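Local coordinates for F420-dependent methylenetetrahydromethanopterin dehydrogenase (Methanopyrus kandleri, PDB 1QV9), which catalyses the reversible, coenzyme F420-dependent reduction of methenyl- to methylene-tetrahydromethanopterin, a step of methanogenesis from carbon dioxide, at residues 84-88 and 108-114; 193-199 and 254-260; 202-206 and 247-251. All coordinates share one frame; numbering follows the deposited sequence.

Contact 1: 84-88 and 108-114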
loop_
_atom_site.group_PDB
_atom_site.type_symbol
_atom_site.label_atom_id
_atom_site.label_comp_id
_atom_site.label_asym_id
_atom_site.label_seq_id
_atom_site.Cartn_x
_atom_site.Cartn_y
_atom_site.Cartn_z
ATOM N N ARG A 84 -36.122 -5.660 -26.065
ATOM C CA ARG A 84 -37.137 -4.778 -25.493
ATOM C C ARG A 84 -38.447 -4.927 -26.233
ATOM O O ARG A 84 -39.477 -5.078 -25.611
ATOM C CB ARG A 84 -36.659 -3.327 -25.484
ATOM C CG ARG A 84 -35.587 -3.074 -24.431
ATOM C CD ARG A 84 -35.287 -1.601 -24.265
ATOM N NE ARG A 84 -34.620 -1.015 -25.427
ATOM C CZ ARG A 84 -35.174 -0.099 -26.213
ATOM N NH1 ARG A 84 -34.488 0.372 -27.247
ATOM N NH2 ARG A 84 -36.409 0.343 -25.961
ATOM N N GLU A 85 -38.407 -4.945 -27.562
ATOM C CA GLU A 85 -39.635 -5.119 -28.335
ATOM C C GLU A 85 -40.340 -6.435 -28.000
ATOM O O GLU A 85 -41.553 -6.476 -27.753
ATOM C CB GLU A 85 -39.331 -5.141 -29.815
ATOM C CG GLU A 85 -38.841 -3.869 -30.407
ATOM C CD GLU A 85 -38.702 -4.004 -31.923
ATOM O OE1 GLU A 85 -39.680 -4.460 -32.572
ATOM O OE2 GLU A 85 -37.622 -3.662 -32.458
HETATM N N MSE A 86 -39.569 -7.519 -27.999
HETATM C CA MSE A 86 -40.124 -8.829 -27.709
HETATM C C MSE A 86 -40.705 -8.946 -26.309
HETATM O O MSE A 86 -41.779 -9.504 -26.136
HETATM C CB MSE A 86 -39.052 -9.899 -27.951
HETATM C CG MSE A 86 -38.450 -9.814 -29.360
HETATM SE SE MSE A 86 -36.946 -11.010 -29.628
HETATM C CE MSE A 86 -37.873 -12.740 -29.440
ATOM N N LEU A 87 -39.996 -8.433 -25.305
ATOM C CA LEU A 87 -40.485 -8.504 -23.942
ATOM C C LEU A 87 -41.686 -7.598 -23.733
ATOM O O LEU A 87 -42.610 -7.951 -22.993
ATOM C CB LEU A 87 -39.360 -8.155 -22.951
ATOM C CG LEU A 87 -38.270 -9.241 -22.957
ATOM C CD1 LEU A 87 -37.081 -8.772 -22.121
ATOM C CD2 LEU A 87 -38.827 -10.571 -22.425
ATOM N N ALA A 88 -41.669 -6.452 -24.398
ATOM C CA ALA A 88 -42.773 -5.497 -24.286
ATOM C C ALA A 88 -44.037 -6.117 -24.887
ATOM O O ALA A 88 -45.150 -5.835 -24.421
ATOM C CB ALA A 88 -42.430 -4.216 -25.015
ATOM N N GLU A 108 -38.771 5.380 -24.206
ATOM C CA GLU A 108 -39.243 4.221 -24.959
ATOM C C GLU A 108 -39.591 3.090 -24.014
ATOM O O GLU A 108 -40.619 2.448 -24.163
ATOM C CB GLU A 108 -38.174 3.692 -25.929
ATOM C CG GLU A 108 -38.052 4.419 -27.239
ATOM C CD GLU A 108 -37.122 3.699 -28.228
ATOM O OE1 GLU A 108 -37.041 2.438 -28.209
ATOM O OE2 GLU A 108 -36.482 4.408 -29.039
HETATM N N MSE A 109 -38.729 2.824 -23.036
HETATM C CA MSE A 109 -39.033 1.727 -22.130
HETATM C C MSE A 109 -40.276 1.960 -21.316
HETATM O O MSE A 109 -41.052 1.036 -21.098
HETATM C CB MSE A 109 -37.851 1.435 -21.189
HETATM C CG MSE A 109 -36.678 0.806 -21.913
HETATM SE SE MSE A 109 -35.201 0.259 -20.761
HETATM C CE MSE A 109 -34.495 2.048 -20.322
ATOM N N GLU A 110 -40.478 3.195 -20.860
ATOM C CA GLU A 110 -41.672 3.463 -20.057
ATOM C C GLU A 110 -42.914 3.249 -20.923
ATOM O O GLU A 110 -43.892 2.685 -20.472
ATOM C CB GLU A 110 -41.619 4.878 -19.469
ATOM C CG GLU A 110 -40.408 5.041 -18.538
ATOM C CD GLU A 110 -40.290 6.406 -17.891
ATOM O OE1 GLU A 110 -41.127 7.285 -18.183
ATOM O OE2 GLU A 110 -39.346 6.605 -17.095
ATOM N N GLU A 111 -42.839 3.653 -22.181
ATOM C CA GLU A 111 -43.961 3.454 -23.102
ATOM C C GLU A 111 -44.171 1.951 -23.361
ATOM O O GLU A 111 -45.292 1.507 -23.573
ATOM C CB GLU A 111 -43.689 4.164 -24.429
ATOM C CG GLU A 111 -44.869 4.088 -25.402
ATOM C CD GLU A 111 -44.564 4.717 -26.753
ATOM O OE1 GLU A 111 -44.075 5.872 -26.780
ATOM O OE2 GLU A 111 -44.822 4.061 -27.790
ATOM N N GLN A 112 -43.082 1.176 -23.307
ATOM C CA GLN A 112 -43.125 -0.264 -23.537
ATOM C C GLN A 112 -43.595 -0.999 -22.308
ATOM O O GLN A 112 -43.725 -2.216 -22.334
ATOM C CB GLN A 112 -41.726 -0.795 -23.963
ATOM C CG GLN A 112 -41.306 -0.395 -25.355
ATOM C CD GLN A 112 -39.847 -0.750 -25.669
ATOM O OE1 GLN A 112 -38.960 -0.503 -24.862
ATOM N NE2 GLN A 112 -39.599 -1.288 -26.860
ATOM N N GLY A 113 -43.809 -0.267 -21.210
ATOM C CA GLY A 113 -44.292 -0.884 -19.999
ATOM C C GLY A 113 -43.216 -1.693 -19.306
ATOM O O GLY A 113 -43.521 -2.584 -18.523
ATOM N N LEU A 114 -41.966 -1.337 -19.575
ATOM C CA LEU A 114 -40.837 -2.059 -18.989
ATOM C C LEU A 114 -40.199 -1.332 -17.822
ATOM O O LEU A 114 -40.147 -0.107 -17.819
ATOM C CB LEU A 114 -39.752 -2.249 -20.058
ATOM C CG LEU A 114 -40.120 -3.079 -21.283
ATOM C CD1 LEU A 114 -39.019 -2.897 -22.357
ATOM C CD2 LEU A 114 -40.305 -4.544 -20.906
HETATM O O HOH W 1 -45.572 -4.010 -22.418
#
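In the alpha/beta domain, where a parallel sheet carries its helices on its faces, the C-terminal turns of helix 78-88 and helix 106-111 lie side by side, and R84 of the first reaches across to E108, M109 and Q112 of the second. Its guanidinium stands in a polar corner made by two acceptors. NH2 gives one hydrogen to OE1 of E108 at 3.1 Å, a salt bridge in which the acceptor lies in the guanidinium plane, although NH2 approaches from above the plane of the carboxylate; NH1 adds a weak bond to the same oxygen. NH2 also donates to OE1 of Q112 at 2.9 Å, a more bent bond with an N-H...O angle of 133°, and the amide is turned 62° from the guanidinium. The far side of the group is held as well, since NE donates to the carbonyl of P75. The R84 chain runs extended to CD, which lies 3.6 Å from M109 CG, and a bend at chi3 (-69°) then turns the guanidinium to its acceptors. Closer to the backbone, CB of R84 rests 3.9 Å from L114 CD1, and L87 CB touches L114 CD2 at 4.3 Å. Towards the end of helix 78-88, A88 CB meets CB of Q112 at 3.6 Å, and one water donates to both O of A88 and O of Q112, bridging the two helix ends. G113, at positive phi, closes helix 106-111 in a Schellman motif and leads into L114, whose side chain, like that of L87, packs on A94. The arrangement is that of neighbouring helices in a parallel alpha/beta fold, packed on one sheet through strand 94-99, which lies between them in sequence.

Contact 2: 193-199 and 254-260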
loop_
_atom_site.group_PDB
_atom_site.type_symbol
_atom_site.label_atom_id
_atom_site.label_comp_id
_atom_site.label_asym_id
_atom_site.label_seq_id
_atom_site.Cartn_x
_atom_site.Cartn_y
_atom_site.Cartn_z
ATOM N N GLU A 193 -26.030 2.901 3.906
ATOM C CA GLU A 193 -24.936 1.944 3.760
ATOM C C GLU A 193 -23.765 2.049 4.765
ATOM O O GLU A 193 -23.448 1.097 5.516
ATOM C CB GLU A 193 -24.413 2.066 2.316
ATOM C CG GLU A 193 -23.351 1.024 1.869
ATOM C CD GLU A 193 -23.920 -0.370 1.754
ATOM O OE1 GLU A 193 -25.149 -0.527 1.496
ATOM O OE2 GLU A 193 -23.119 -1.310 1.914
ATOM N N PHE A 194 -23.160 3.227 4.820
ATOM C CA PHE A 194 -21.969 3.431 5.622
ATOM C C PHE A 194 -22.111 4.146 6.947
ATOM O O PHE A 194 -22.701 5.241 7.022
ATOM C CB PHE A 194 -20.953 4.218 4.775
ATOM C CG PHE A 194 -20.548 3.502 3.503
ATOM C CD1 PHE A 194 -19.669 2.438 3.572
ATOM C CD2 PHE A 194 -21.081 3.863 2.260
ATOM C CE1 PHE A 194 -19.320 1.723 2.409
ATOM C CE2 PHE A 194 -20.751 3.165 1.106
ATOM C CZ PHE A 194 -19.868 2.094 1.173
ATOM N N GLU A 195 -21.555 3.554 7.991
ATOM C CA GLU A 195 -21.578 4.221 9.284
ATOM C C GLU A 195 -20.527 5.347 9.297
ATOM O O GLU A 195 -20.770 6.451 9.805
ATOM C CB GLU A 195 -21.285 3.229 10.393
ATOM C CG GLU A 195 -21.395 3.911 11.765
ATOM C CD GLU A 195 -21.136 3.000 12.946
ATOM O OE1 GLU A 195 -22.014 2.161 13.275
ATOM O OE2 GLU A 195 -20.050 3.134 13.555
ATOM N N ASN A 196 -19.363 5.103 8.688
ATOM C CA ASN A 196 -18.306 6.124 8.657
ATOM C C ASN A 196 -18.508 7.030 7.441
ATOM O O ASN A 196 -18.624 6.558 6.322
ATOM C CB ASN A 196 -16.963 5.412 8.601
ATOM C CG ASN A 196 -15.811 6.350 8.654
ATOM O OD1 ASN A 196 -15.182 6.547 9.703
ATOM N ND2 ASN A 196 -15.519 6.949 7.534
ATOM N N PRO A 197 -18.525 8.349 7.648
ATOM C CA PRO A 197 -18.745 9.214 6.501
ATOM C C PRO A 197 -17.643 9.222 5.442
ATOM O O PRO A 197 -17.970 9.405 4.254
ATOM C CB PRO A 197 -18.998 10.580 7.146
ATOM C CG PRO A 197 -18.186 10.552 8.368
ATOM C CD PRO A 197 -18.336 9.125 8.891
ATOM N N TYR A 198 -16.387 9.021 5.850
ATOM C CA TYR A 198 -15.293 8.986 4.854
ATOM C C TYR A 198 -15.431 7.715 4.014
ATOM O O TYR A 198 -15.044 7.708 2.841
ATOM C CB TYR A 198 -13.939 9.087 5.534
ATOM C CG TYR A 198 -13.789 10.443 6.188
ATOM C CD1 TYR A 198 -13.490 11.571 5.414
ATOM C CD2 TYR A 198 -14.023 10.625 7.559
ATOM C CE1 TYR A 198 -13.438 12.867 6.009
ATOM C CE2 TYR A 198 -13.958 11.914 8.147
ATOM C CZ TYR A 198 -13.675 13.006 7.371
ATOM O OH TYR A 198 -13.645 14.240 7.976
ATOM N N ALA A 199 -16.006 6.641 4.572
ATOM C CA ALA A 199 -16.235 5.454 3.728
ATOM C C ALA A 199 -17.236 5.821 2.619
ATOM O O ALA A 199 -17.054 5.441 1.469
ATOM C CB ALA A 199 -16.786 4.272 4.596
ATOM N N LEU A 254 -12.573 0.854 6.240
ATOM C CA LEU A 254 -12.960 1.867 7.233
ATOM C C LEU A 254 -14.168 1.334 8.011
ATOM O O LEU A 254 -14.247 1.522 9.240
ATOM C CB LEU A 254 -13.339 3.212 6.579
ATOM C CG LEU A 254 -12.148 4.084 6.201
ATOM C CD1 LEU A 254 -12.662 5.269 5.418
ATOM C CD2 LEU A 254 -11.379 4.561 7.433
ATOM N N GLU A 255 -15.097 0.676 7.331
ATOM C CA GLU A 255 -16.251 0.135 8.061
ATOM C C GLU A 255 -15.750 -0.950 8.974
ATOM O O GLU A 255 -16.237 -1.080 10.116
ATOM C CB GLU A 255 -17.315 -0.402 7.115
ATOM C CG GLU A 255 -18.010 0.712 6.283
ATOM C CD GLU A 255 -18.905 1.634 7.120
ATOM O OE1 GLU A 255 -20.102 1.310 7.328
ATOM O OE2 GLU A 255 -18.395 2.682 7.574
ATOM N N LYS A 256 -14.778 -1.744 8.523
ATOM C CA LYS A 256 -14.266 -2.787 9.423
ATOM C C LYS A 256 -13.635 -2.157 10.674
ATOM O O LYS A 256 -13.789 -2.689 11.797
ATOM C CB LYS A 256 -13.213 -3.674 8.729
ATOM C CG LYS A 256 -13.805 -4.594 7.656
ATOM C CD LYS A 256 -12.693 -5.425 7.012
ATOM C CE LYS A 256 -13.225 -6.258 5.883
ATOM N NZ LYS A 256 -12.067 -6.978 5.197
ATOM N N SER A 257 -12.920 -1.046 10.529
ATOM C CA SER A 257 -12.284 -0.420 11.685
ATOM C C SER A 257 -13.297 0.009 12.725
ATOM O O SER A 257 -12.974 0.074 13.924
ATOM C CB SER A 257 -11.415 0.772 11.259
ATOM O OG SER A 257 -12.183 1.914 10.965
ATOM N N ASN A 258 -14.511 0.293 12.283
ATOM C CA ASN A 258 -15.571 0.702 13.204
ATOM C C ASN A 258 -16.500 -0.439 13.575
ATOM O O ASN A 258 -17.519 -0.190 14.226
ATOM C CB ASN A 258 -16.391 1.804 12.574
ATOM C CG ASN A 258 -15.670 3.114 12.566
ATOM O OD1 ASN A 258 -15.258 3.609 13.615
ATOM N ND2 ASN A 258 -15.513 3.693 11.402
ATOM N N ASP A 259 -16.164 -1.660 13.149
ATOM C CA ASP A 259 -17.011 -2.845 13.347
ATOM C C ASP A 259 -18.442 -2.468 12.966
ATOM O O ASP A 259 -19.417 -2.663 13.696
ATOM C CB ASP A 259 -16.933 -3.394 14.788
ATOM C CG ASP A 259 -17.694 -4.712 14.933
ATOM O OD1 ASP A 259 -17.958 -5.390 13.908
ATOM O OD2 ASP A 259 -18.023 -5.097 16.094
ATOM N N ALA A 260 -18.592 -1.923 11.764
ATOM C CA ALA A 260 -19.877 -1.455 11.309
ATOM C C ALA A 260 -20.214 -1.900 9.894
ATOM O O ALA A 260 -20.988 -1.241 9.206
ATOM C CB ALA A 260 -19.904 0.099 11.386
HETATM O O HOH W 2 -21.290 -0.655 5.853
HETATM O O HOH W 3 -19.092 1.613 15.369
#
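E255, in the last turn of helix 227-257, grips two successive backbone amides of the chain leading into helix 197-223. OE1 accepts from E195 N and OE2 from N196 N, both at 2.8 Å and with N-H...O angles of 163°; N196 N lies on the syn lone pair of its oxygen. A bend at chi2 (-69°) turns the E255 carboxylate towards these amides; CG itself lies at the edge of the F194 ring, 3.6 Å from CD1. Next to this fork, the CB of A260 lies against the side chain of E195, 3.5 Å from its OE1, while A199 CB packs on L254 CB at 4.1 Å. Water joins the two chains twice: one molecule lies within hydrogen-bonding distance of E193 O and E255 OE1, and another donates to E195 OE2 and N258 O. Farther out, D259 at positive phi ends helix 227-257 in a Schellman motif, which brings A260 back beside E195, and R276 binds the carbonyls of E193 and A260. N258 ND2 reaches S257 O of a neighbouring subunit. With both oxygens occupied by main-chain donors, the E255 carboxylate is probably kept ionised although buried, and probably helps to fix the approach to the N-terminus of helix 197-223.

Contact 3: 202-206 and 247-251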
loop_
_atom_site.group_PDB
_atom_site.type_symbol
_atom_site.label_atom_id
_atom_site.label_comp_id
_atom_site.label_asym_id
_atom_site.label_seq_id
_atom_site.Cartn_x
_atom_site.Cartn_y
_atom_site.Cartn_z
ATOM N N LYS A 202 -15.429 7.998 0.047
ATOM C CA LYS A 202 -14.514 7.221 -0.803
ATOM C C LYS A 202 -15.314 6.383 -1.805
ATOM O O LYS A 202 -14.898 6.176 -2.930
ATOM C CB LYS A 202 -13.629 6.305 0.060
ATOM C CG LYS A 202 -12.617 7.093 0.847
ATOM C CD LYS A 202 -11.838 6.200 1.841
ATOM C CE LYS A 202 -10.844 6.977 2.709
ATOM N NZ LYS A 202 -9.625 7.411 1.987
ATOM N N ALA A 203 -16.436 5.801 -1.362
ATOM C CA ALA A 203 -17.297 5.008 -2.248
ATOM C C ALA A 203 -17.862 5.885 -3.382
ATOM O O ALA A 203 -17.933 5.455 -4.505
ATOM C CB ALA A 203 -18.438 4.353 -1.426
HETATM N N MSE A 204 -18.219 7.129 -3.053
HETATM C CA MSE A 204 -18.713 8.049 -4.069
HETATM C C MSE A 204 -17.599 8.348 -5.057
HETATM O O MSE A 204 -17.847 8.332 -6.258
HETATM C CB MSE A 204 -19.206 9.343 -3.417
HETATM C CG MSE A 204 -20.468 9.066 -2.590
HETATM SE SE MSE A 204 -20.991 10.654 -1.538
HETATM C CE MSE A 204 -20.944 11.912 -2.938
ATOM N N ALA A 205 -16.388 8.620 -4.568
ATOM C CA ALA A 205 -15.258 8.849 -5.479
ATOM C C ALA A 205 -15.071 7.612 -6.378
ATOM O O ALA A 205 -14.780 7.721 -7.559
ATOM C CB ALA A 205 -13.977 9.105 -4.711
ATOM N N ALA A 206 -15.177 6.405 -5.822
ATOM C CA ALA A 206 -15.037 5.245 -6.663
ATOM C C ALA A 206 -16.085 5.166 -7.787
ATOM O O ALA A 206 -15.762 4.782 -8.891
ATOM C CB ALA A 206 -15.099 3.939 -5.778
ATOM N N LEU A 247 -10.342 2.329 -3.981
ATOM C CA LEU A 247 -11.122 3.238 -3.144
ATOM C C LEU A 247 -12.251 2.486 -2.470
ATOM O O LEU A 247 -12.526 2.733 -1.289
ATOM C CB LEU A 247 -11.725 4.378 -4.000
ATOM C CG LEU A 247 -10.843 5.599 -4.211
ATOM C CD1 LEU A 247 -11.421 6.403 -5.386
ATOM C CD2 LEU A 247 -10.817 6.468 -2.953
ATOM N N ALA A 248 -12.908 1.607 -3.225
ATOM C CA ALA A 248 -14.024 0.844 -2.663
ATOM C C ALA A 248 -13.468 -0.050 -1.556
ATOM O O ALA A 248 -14.122 -0.236 -0.490
ATOM C CB ALA A 248 -14.707 0.026 -3.756
ATOM N N ASP A 249 -12.304 -0.655 -1.778
ATOM C CA ASP A 249 -11.672 -1.497 -0.732
ATOM C C ASP A 249 -11.370 -0.641 0.517
ATOM O O ASP A 249 -11.604 -1.070 1.652
ATOM C CB ASP A 249 -10.341 -2.097 -1.240
ATOM C CG ASP A 249 -9.699 -3.044 -0.216
ATOM O OD1 ASP A 249 -10.222 -4.166 -0.125
ATOM O OD2 ASP A 249 -8.729 -2.664 0.470
ATOM N N GLU A 250 -10.850 0.568 0.323
ATOM C CA GLU A 250 -10.552 1.446 1.451
ATOM C C GLU A 250 -11.817 1.774 2.238
ATOM O O GLU A 250 -11.776 1.862 3.477
ATOM C CB GLU A 250 -9.938 2.773 0.976
ATOM C CG GLU A 250 -8.520 2.664 0.567
ATOM C CD GLU A 250 -7.860 4.039 0.327
ATOM O OE1 GLU A 250 -8.481 5.109 0.564
ATOM O OE2 GLU A 250 -6.697 4.029 -0.097
ATOM N N ALA A 251 -12.928 1.975 1.545
ATOM C CA ALA A 251 -14.179 2.302 2.229
ATOM C C ALA A 251 -14.572 1.122 3.083
ATOM O O ALA A 251 -14.958 1.292 4.260
ATOM C CB ALA A 251 -15.286 2.594 1.209
#
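K202 and L247 bury the largest shares of this antiparallel helix pair of the helix bundle, in which the axes of segments 202-206 and 247-251 approach to 8.1 Å at 163° between their directions, within helices 197-223 and 227-257. L247 lies across the facing helix: its CB is 3.8 Å from CB of A206, CD1 rests on CB of A205 at 3.8 Å, and CD2 approaches CB of K202. Alanines line the rest of the seam, A206 against A248 and A203 against A251, and such small side chains let the backbones come close, with the CA atoms of A203 and A248 only 5.3 Å apart. K202 runs out straight along CG and CD, passing the CB of E250, then bends at chi4 (-74°) to bring its ammonium to the glutamate. That ammonium is shared, for E253 of the second subunit and E239 of a fourth subunit also form salt bridges with it, and E250 is bound in turn by K243 and R242 of the fourth. A methionine in place of K202 would probably leave these carboxylates, in three subunits, without their common positive partner. Within the chain the bridge is a hydrogen bond from K202 NZ to E250 OE1, 2.9 Å long, entering nearly in line with the C-O bond.

Overall arrangement
Contact 1 comes first along the chain and belongs to the alpha/beta domain, whereas contacts 2 and 3 follow on the opposite side of the chain's centre; the centre of contact 1 is 40 Å from that of contact 2 and 35 Å from that of contact 3. The later two share helices 197-223 and 227-257, with contact 3 nested inside the loop that contact 2 closes. Their centres are 11 Å apart and they touch: F194 packs on A203 and A251, and L254 on K202. Together they hold the helical hairpin near its open end. Other subunits of the hexamer reach both of these, but none touches contact 1.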